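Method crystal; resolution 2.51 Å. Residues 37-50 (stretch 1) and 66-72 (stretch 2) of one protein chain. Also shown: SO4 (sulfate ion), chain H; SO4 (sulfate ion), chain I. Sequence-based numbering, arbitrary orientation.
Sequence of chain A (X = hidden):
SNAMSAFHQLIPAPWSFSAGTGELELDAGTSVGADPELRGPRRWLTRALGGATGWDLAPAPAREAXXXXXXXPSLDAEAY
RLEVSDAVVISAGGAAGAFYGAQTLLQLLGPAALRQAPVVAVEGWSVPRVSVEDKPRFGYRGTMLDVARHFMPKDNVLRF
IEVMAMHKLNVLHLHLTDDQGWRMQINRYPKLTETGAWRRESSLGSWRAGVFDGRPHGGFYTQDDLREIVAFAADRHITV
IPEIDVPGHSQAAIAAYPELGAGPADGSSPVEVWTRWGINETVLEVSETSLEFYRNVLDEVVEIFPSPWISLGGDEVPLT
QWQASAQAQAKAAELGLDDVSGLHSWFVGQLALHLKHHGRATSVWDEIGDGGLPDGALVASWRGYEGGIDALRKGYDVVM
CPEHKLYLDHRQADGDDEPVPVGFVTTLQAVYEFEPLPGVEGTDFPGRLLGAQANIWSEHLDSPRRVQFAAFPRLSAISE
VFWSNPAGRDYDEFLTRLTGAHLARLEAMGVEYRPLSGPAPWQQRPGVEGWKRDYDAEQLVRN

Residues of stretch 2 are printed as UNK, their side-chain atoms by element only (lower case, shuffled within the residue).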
ATOM      1  N   GLU A  37      -1.747 -22.062 -23.280  1.00 45.28           N
ATOM      2  CA  GLU A  37      -2.227 -20.691 -23.420  1.00 46.40           C
ATOM      3  C   GLU A  37      -2.581 -20.047 -22.080  1.00 44.72           C
ATOM      4  O   GLU A  37      -2.489 -18.833 -21.921  1.00 45.99           O
ATOM      5  CB  GLU A  37      -3.456 -20.664 -24.336  1.00 53.71           C
ATOM      6  CG  GLU A  37      -3.191 -21.102 -25.767  1.00 59.16           C
ATOM      7  CD  GLU A  37      -3.323 -22.606 -25.962  1.00 70.18           C
ATOM      8  OE1 GLU A  37      -3.725 -23.306 -25.006  1.00 69.33           O
ATOM      9  OE2 GLU A  37      -3.026 -23.082 -27.082  1.00 76.41           O
ATOM     10  N   LEU A  38      -3.030 -20.875 -21.141  1.00 40.12           N
ATOM     11  CA  LEU A  38      -3.501 -20.434 -19.836  1.00 34.76           C
ATOM     12  C   LEU A  38      -2.469 -20.526 -18.688  1.00 40.60           C
ATOM     13  O   LEU A  38      -2.812 -20.294 -17.534  1.00 34.32           O
ATOM     14  CB  LEU A  38      -4.766 -21.207 -19.466  1.00 31.95           C
ATOM     15  CG  LEU A  38      -6.048 -20.982 -20.272  1.00 35.64           C
ATOM     16  CD1 LEU A  38      -5.855 -20.067 -21.490  1.00 28.32           C
ATOM     17  CD2 LEU A  38      -6.668 -22.319 -20.668  1.00 33.09           C
ATOM     18  N   ARG A  39      -1.232 -20.922 -18.983  1.00 43.95           N
ATOM     19  CA  ARG A  39      -0.224 -21.028 -17.929  1.00 37.24           C
ATOM     20  C   ARG A  39      -0.059 -19.697 -17.211  1.00 38.07           C
ATOM     21  O   ARG A  39       0.247 -19.661 -16.019  1.00 43.39           O
ATOM     22  CB  ARG A  39       1.118 -21.489 -18.482  1.00 37.03           C
ATOM     23  CG  ARG A  39       1.045 -22.756 -19.314  1.00 49.47           C
ATOM     24  CD  ARG A  39       1.425 -23.966 -18.499  1.00 67.04           C
ATOM     25  NE  ARG A  39       0.951 -25.225 -19.080  1.00 79.41           N
ATOM     26  CZ  ARG A  39       1.527 -25.855 -20.102  1.00 80.53           C
ATOM     27  NH1 ARG A  39       2.602 -25.336 -20.686  1.00 79.70           N
ATOM     28  NH2 ARG A  39       1.019 -26.998 -20.544  1.00 79.66           N
ATOM     29  N   GLY A  40      -0.272 -18.601 -17.932  1.00 39.45           N
ATOM     30  CA  GLY A  40      -0.194 -17.282 -17.332  1.00 34.78           C
ATOM     31  C   GLY A  40      -1.182 -17.127 -16.189  1.00 46.34           C
ATOM     32  O   GLY A  40      -0.788 -16.849 -15.048  1.00 51.97           O
ATOM     33  N   PRO A  41      -2.474 -17.332 -16.473  1.00 38.85           N
ATOM     34  CA  PRO A  41      -3.480 -17.277 -15.408  1.00 32.92           C
ATOM     35  C   PRO A  41      -3.271 -18.335 -14.314  1.00 37.24           C
ATOM     36  O   PRO A  41      -3.628 -18.074 -13.157  1.00 32.56           O
ATOM     37  CB  PRO A  41      -4.781 -17.526 -16.157  1.00 33.19           C
ATOM     38  CG  PRO A  41      -4.521 -16.946 -17.512  1.00 35.51           C
ATOM     39  CD  PRO A  41      -3.087 -17.293 -17.810  1.00 34.80           C
ATOM     40  N   ARG A  42      -2.719 -19.499 -14.657  1.00 32.08           N
ATOM     41  CA  ARG A  42      -2.445 -20.513 -13.643  1.00 28.08           C
ATOM     42  C   ARG A  42      -1.480 -19.953 -12.589  1.00 36.08           C
ATOM     43  O   ARG A  42      -1.670 -20.150 -11.387  1.00 32.72           O
ATOM     44  CB  ARG A  42      -1.872 -21.788 -14.257  1.00 29.74           C
ATOM     45  CG  ARG A  42      -1.509 -22.859 -13.220  1.00 39.90           C
ATOM     46  CD  ARG A  42      -0.206 -23.543 -13.562  1.00 48.39           C
ATOM     47  NE  ARG A  42      -0.401 -24.880 -14.113  1.00 61.57           N
ATOM     48  CZ  ARG A  42       0.418 -25.461 -14.989  1.00 68.92           C
ATOM     49  NH1 ARG A  42       1.491 -24.816 -15.432  1.00 66.08           N
ATOM     50  NH2 ARG A  42       0.160 -26.684 -15.435  1.00 71.54           N
ATOM     51  N   ARG A  43      -0.449 -19.250 -13.053  1.00 37.41           N
ATOM     52  CA  ARG A  43       0.524 -18.633 -12.157  1.00 32.72           C
ATOM     53  C   ARG A  43      -0.128 -17.622 -11.217  1.00 34.23           C
ATOM     54  O   ARG A  43       0.133 -17.624 -10.014  1.00 35.55           O
ATOM     55  CB  ARG A  43       1.663 -17.980 -12.948  1.00 26.60           C
ATOM     56  CG  ARG A  43       2.567 -18.979 -13.660  1.00 37.13           C
ATOM     57  CD  ARG A  43       3.764 -18.310 -14.337  1.00 37.17           C
ATOM     58  NE  ARG A  43       3.356 -17.529 -15.496  1.00 40.81           N
ATOM     59  CZ  ARG A  43       3.462 -17.956 -16.749  1.00 40.45           C
ATOM     60  NH1 ARG A  43       3.980 -19.152 -17.011  1.00 39.42           N
ATOM     61  NH2 ARG A  43       3.064 -17.185 -17.740  1.00 37.70           N
ATOM     62  N   TRP A  44      -0.989 -16.766 -11.757  1.00 30.24           N
ATOM     63  CA  TRP A  44      -1.639 -15.761 -10.933  1.00 24.70           C
ATOM     64  C   TRP A  44      -2.513 -16.392  -9.849  1.00 35.34           C
ATOM     65  O   TRP A  44      -2.476 -15.972  -8.694  1.00 43.51           O
ATOM     66  CB  TRP A  44      -2.472 -14.791 -11.764  1.00 22.69           C
ATOM     67  CG  TRP A  44      -3.189 -13.851 -10.887  1.00 28.41           C
ATOM     68  CD1 TRP A  44      -2.712 -12.683 -10.375  1.00 30.70           C
ATOM     69  CD2 TRP A  44      -4.501 -14.019 -10.357  1.00 29.28           C
ATOM     70  NE1 TRP A  44      -3.660 -12.098  -9.575  1.00 33.01           N
ATOM     71  CE2 TRP A  44      -4.765 -12.905  -9.541  1.00 32.44           C
ATOM     72  CE3 TRP A  44      -5.481 -15.001 -10.495  1.00 31.15           C
ATOM     73  CZ2 TRP A  44      -5.970 -12.750  -8.862  1.00 34.53           C
ATOM     74  CZ3 TRP A  44      -6.675 -14.842  -9.822  1.00 32.61           C
ATOM     75  CH2 TRP A  44      -6.909 -13.729  -9.015  1.00 34.85           C
ATOM     76  N   LEU A  45      -3.307 -17.387 -10.224  1.00 34.76           N
ATOM     77  CA  LEU A  45      -4.175 -18.085  -9.278  1.00 32.31           C
ATOM     78  C   LEU A  45      -3.358 -18.767  -8.177  1.00 39.59           C
ATOM     79  O   LEU A  45      -3.640 -18.621  -6.972  1.00 37.72           O
ATOM     80  CB  LEU A  45      -5.011 -19.124 -10.013  1.00 32.65           C
ATOM     81  CG  LEU A  45      -6.110 -19.786  -9.194  1.00 41.20           C
ATOM     82  CD1 LEU A  45      -7.098 -18.726  -8.718  1.00 41.15           C
ATOM     83  CD2 LEU A  45      -6.803 -20.851 -10.030  1.00 43.32           C
ATOM     84  N   THR A  46      -2.338 -19.507  -8.606  1.00 33.09           N
ATOM     85  CA  THR A  46      -1.395 -20.126  -7.691  1.00 30.93           C
ATOM     86  C   THR A  46      -0.869 -19.128  -6.663  1.00 30.38           C
ATOM     87  O   THR A  46      -0.870 -19.407  -5.477  1.00 32.71           O
ATOM     88  CB  THR A  46      -0.208 -20.740  -8.439  1.00 36.97           C
ATOM     89  OG1 THR A  46      -0.640 -21.913  -9.138  1.00 40.07           O
ATOM     90  CG2 THR A  46       0.895 -21.121  -7.454  1.00 30.33           C
ATOM     91  N   ARG A  47      -0.430 -17.965  -7.120  1.00 34.14           N
ATOM     92  CA  ARG A  47       0.061 -16.945  -6.207  1.00 31.93           C
ATOM     93  C   ARG A  47      -1.033 -16.408  -5.290  1.00 36.45           C
ATOM     94  O   ARG A  47      -0.819 -16.267  -4.086  1.00 43.34           O
ATOM     95  CB  ARG A  47       0.720 -15.793  -6.968  1.00 35.78           C
ATOM     96  CG  ARG A  47       2.048 -16.147  -7.594  1.00 44.18           C
ATOM     97  CD  ARG A  47       3.036 -15.009  -7.449  1.00 57.79           C
ATOM     98  NE  ARG A  47       2.505 -13.754  -7.958  1.00 69.49           N
ATOM     99  CZ  ARG A  47       2.478 -13.450  -9.248  1.00 81.20           C
ATOM    100  NH1 ARG A  47       2.946 -14.325 -10.129  1.00 86.62           N
ATOM    101  NH2 ARG A  47       1.980 -12.291  -9.662  1.00 82.51           N
ATOM    102  N   ALA A  48      -2.204 -16.106  -5.838  1.00 33.76           N
ATOM    103  CA  ALA A  48      -3.236 -15.439  -5.046  1.00 34.32           C
ATOM    104  C   ALA A  48      -3.851 -16.374  -4.013  1.00 41.04           C
ATOM    105  O   ALA A  48      -3.944 -16.043  -2.825  1.00 42.81           O
ATOM    106  CB  ALA A  48      -4.301 -14.886  -5.937  1.00 33.71           C
ATOM    107  N   LEU A  49      -4.260 -17.545  -4.486  1.00 40.38           N
ATOM    108  CA  LEU A  49      -4.951 -18.522  -3.668  1.00 37.78           C
ATOM    109  C   LEU A  49      -3.987 -19.231  -2.715  1.00 40.38           C
ATOM    110  O   LEU A  49      -4.351 -19.561  -1.592  1.00 41.96           O
ATOM    111  CB  LEU A  49      -5.658 -19.530  -4.569  1.00 35.41           C
ATOM    112  CG  LEU A  49      -6.632 -20.510  -3.931  1.00 39.56           C
ATOM    113  CD1 LEU A  49      -7.782 -19.767  -3.258  1.00 40.84           C
ATOM    114  CD2 LEU A  49      -7.141 -21.445  -4.997  1.00 39.62           C
ATOM    115  N   GLY A  50      -2.759 -19.466  -3.164  1.00 34.77           N
ATOM    116  CA  GLY A  50      -1.733 -20.007  -2.294  1.00 34.95           C
ATOM    117  C   GLY A  50      -1.496 -19.095  -1.099  1.00 36.37           C
ATOM    118  O   GLY A  50      -1.415 -19.548   0.043  1.00 36.52           O
ATOM    119  N   UNK A  66      -7.293 -30.803  -9.862  1.00 45.15           N
ATOM    120  CA  UNK A  66      -8.384 -30.292  -9.057  1.00 40.57           C
ATOM    121  C   UNK A  66      -8.991 -29.038  -9.632  1.00 42.21           C
ATOM    122  O   UNK A  66     -10.215 -28.925  -9.740  1.00 45.34           O
ATOM    123  N   UNK A  67      -8.125 -28.091  -9.985  1.00 38.37           N
ATOM    124  CA  UNK A  67      -8.519 -26.883 -10.698  1.00 42.63           C
ATOM    125  C   UNK A  67      -7.911 -26.934 -12.103  1.00 43.90           C
ATOM    126  O   UNK A  67      -6.693 -26.840 -12.255  1.00 47.94           O
ATOM    127  c   UNK A  67      -7.857 -24.514  -7.723  1.00 28.44           C
ATOM    128  c   UNK A  67      -8.356 -24.366 -10.730  1.00 43.60           C
ATOM    129  c   UNK A  67      -8.515 -25.577  -8.556  1.00 36.88           C
ATOM    130  c   UNK A  67      -7.987 -25.636  -9.980  1.00 41.30           C
ATOM    131  N   UNK A  68      -8.758 -27.100 -13.117  1.00 42.81           N
ATOM    132  CA  UNK A  68      -8.322 -27.170 -14.520  1.00 43.13           C
ATOM    133  C   UNK A  68      -8.696 -25.910 -15.284  1.00 44.12           C
ATOM    134  O   UNK A  68      -9.850 -25.486 -15.253  1.00 46.52           O
ATOM    135  n   UNK A  68     -11.679 -32.792 -14.726  1.00 47.52           N
ATOM    136  n   UNK A  68      -9.667 -31.875 -14.084  1.00 55.41           N
ATOM    137  c   UNK A  68      -8.971 -28.357 -15.219  1.00 46.38           C
ATOM    138  c   UNK A  68      -8.886 -29.624 -14.422  1.00 52.06           C
ATOM    139  c   UNK A  68      -9.747 -30.735 -14.984  1.00 52.24           C
ATOM    140  n   UNK A  68     -10.404 -33.810 -13.107  1.00 53.09           N
ATOM    141  c   UNK A  68     -10.586 -32.825 -13.977  1.00 56.15           C
ATOM    142  N   UNK A  69      -7.714 -25.315 -15.960  1.00 41.30           N
ATOM    143  CA  UNK A  69      -7.973 -24.203 -16.873  1.00 38.47           C
ATOM    144  C   UNK A  69      -7.806 -24.697 -18.307  1.00 43.87           C
ATOM    145  O   UNK A  69      -6.688 -24.955 -18.764  1.00 46.78           O
ATOM    146  c   UNK A  69      -7.020 -23.042 -16.589  1.00 34.87           C
ATOM    147  c   UNK A  69      -6.847 -22.702 -15.107  1.00 39.10           C
ATOM    148  c   UNK A  69      -8.176 -22.313 -14.465  1.00 33.66           C
ATOM    149  c   UNK A  69      -5.808 -21.605 -14.941  1.00 41.14           C
ATOM    150  N   UNK A  70      -8.923 -24.810 -19.018  1.00 45.24           N
ATOM    151  CA  UNK A  70      -8.935 -25.427 -20.348  1.00 48.40           C
ATOM    152  C   UNK A  70      -9.273 -24.452 -21.472  1.00 46.74           C
ATOM    153  O   UNK A  70     -10.206 -23.655 -21.361  1.00 45.03           O
ATOM    154  c   UNK A  70     -10.758 -28.615 -19.205  1.00 48.60           C
ATOM    155  c   UNK A  70      -8.305 -28.356 -19.627  1.00 44.27           C
ATOM    156  c   UNK A  70      -9.615 -27.642 -19.305  1.00 47.70           C
ATOM    157  c   UNK A  70      -9.919 -26.595 -20.369  1.00 45.23           C
ATOM    158  N   UNK A  71      -8.507 -24.531 -22.556  1.00 50.05           N
ATOM    159  CA  UNK A  71      -8.753 -23.704 -23.737  1.00 50.71           C
ATOM    160  C   UNK A  71      -9.932 -24.223 -24.547  1.00 54.95           C
ATOM    161  O   UNK A  71      -9.967 -25.398 -24.922  1.00 53.61           O
ATOM    162  c   UNK A  71      -6.976 -21.327 -25.302  1.00 45.65           C
ATOM    163  c   UNK A  71      -7.659 -22.613 -25.736  1.00 50.06           C
ATOM    164  c   UNK A  71      -7.077 -23.125 -27.043  1.00 55.15           C
ATOM    165  c   UNK A  71      -7.524 -23.659 -24.636  1.00 45.32           C
ATOM    166  N   UNK A  72     -10.897 -23.338 -24.793  1.00 55.38           N
ATOM    167  CA  UNK A  72     -12.046 -23.611 -25.663  1.00 58.85           C
ATOM    168  C   UNK A  72     -12.152 -22.555 -26.768  1.00 55.17           C
ATOM    169  O   UNK A  72     -12.724 -21.487 -26.552  1.00 51.13           O
ATOM    170  c   UNK A  72     -14.568 -23.919 -25.799  1.00 60.65           C
ATOM    171  o   UNK A  72     -15.691 -24.066 -25.269  1.00 68.21           O
ATOM    172  o   UNK A  72     -14.399 -23.951 -27.047  1.00 51.53           O
ATOM    173  c   UNK A  72     -13.365 -23.679 -24.885  1.00 52.57           C
TER
HETATM  174  S   SO4 H 558       4.156 -18.632  -9.705  1.00117.64           S
HETATM  175  O1  SO4 H 558       3.796 -18.521  -8.298  1.00117.02           O
HETATM  176  O2  SO4 H 558       3.631 -19.896 -10.225  1.00115.26           O
HETATM  177  O3  SO4 H 558       3.585 -17.501 -10.432  1.00123.17           O
HETATM  178  O4  SO4 H 558       5.606 -18.586  -9.856  1.00117.72           O
HETATM  179  S   SO4 I 559       4.482 -20.401 -20.330  1.00135.14           S
HETATM  180  O1  SO4 I 559       5.831 -20.074 -19.868  1.00133.23           O
HETATM  181  O2  SO4 I 559       3.899 -21.427 -19.466  1.00134.70           O
HETATM  182  O3  SO4 I 559       3.651 -19.199 -20.320  1.00133.90           O
HETATM  183  O4  SO4 I 559       4.547 -20.915 -21.693  1.00138.30           O

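Position 66 has backbone atoms and nothing beyond CA, and it touches no atom of stretch 1. A residue without CB is glycine, so this is Gly66.

Position 67 carries four carbons. The one bonded to CA joins two others, and one of those arms is two carbons long, so the fork lies at the first atom. CA-to-CB points toward the helix, and the side chain approaches Leu45 and Leu49. A fork at CB with unequal arms identifies Ile67. Its CG2 lies 3.9 Å from Leu45 CD2, and its CD1 lies 4.2 Å from Leu49 CD2.

Position 68 has four carbons and three nitrogens: three carbons in a row, a nitrogen, then a carbon bearing two more nitrogens. That terminal group is a guanidinium, hence Arg68. Its side chain stays at least 8.5 Å from stretch 1.

Position 69 again has four carbons, now forked at the second, and CA-to-CB points toward the helix. Its CB is 4.1 Å from Leu38 CB. A fork at the second side-chain carbon makes it Leu69. One methyl, CD1, reaches the start of the helix, 3.7 Å from Arg42 N and 4.4 Å from Pro41 CB. The backbone takes part too: Leu69 O is 3.3 Å from Leu38 CD2.

Position 70 has the same composition and the same fork, but CA-to-CB points away, and contact comes through the backbone, where C of position 70 is 3.5 Å from Leu38 CD2. The fork makes it Leu70.

Position 71 is a third four-carbon side chain forked at the second atom; its CA-to-CB bond points toward stretch 1, and it packs against Glu37 and Leu38. It is Leu71, with CD1 3.7 Å from Glu37 CB and 4.2 Å from Leu38 CD1.

Position 72 has two carbons, the second holding two oxygens: a carboxylate one carbon from CA, thus Asp72. Its CA-to-CB bond points away, and it makes no contact with stretch 1.

The contact is apolar packing, with no hydrogen bond between the stretches. The axes of helix 39-50 and strand 67-71 run nearly antiparallel, at 157°, and come within 9.4 Å, which leaves room for side chains between them. Alternation along the strand turns positions 67, 69 and 71 toward stretch 1, where they meet successively earlier residues: Leu49 and Leu45, then Arg42, Pro41 and Leu38, and finally Leu38 and Glu37. Together the stretches bury 404 Å², with Leu69 and Leu38 the largest contributors.

Stretch 2 (66-72) GIRLLLD
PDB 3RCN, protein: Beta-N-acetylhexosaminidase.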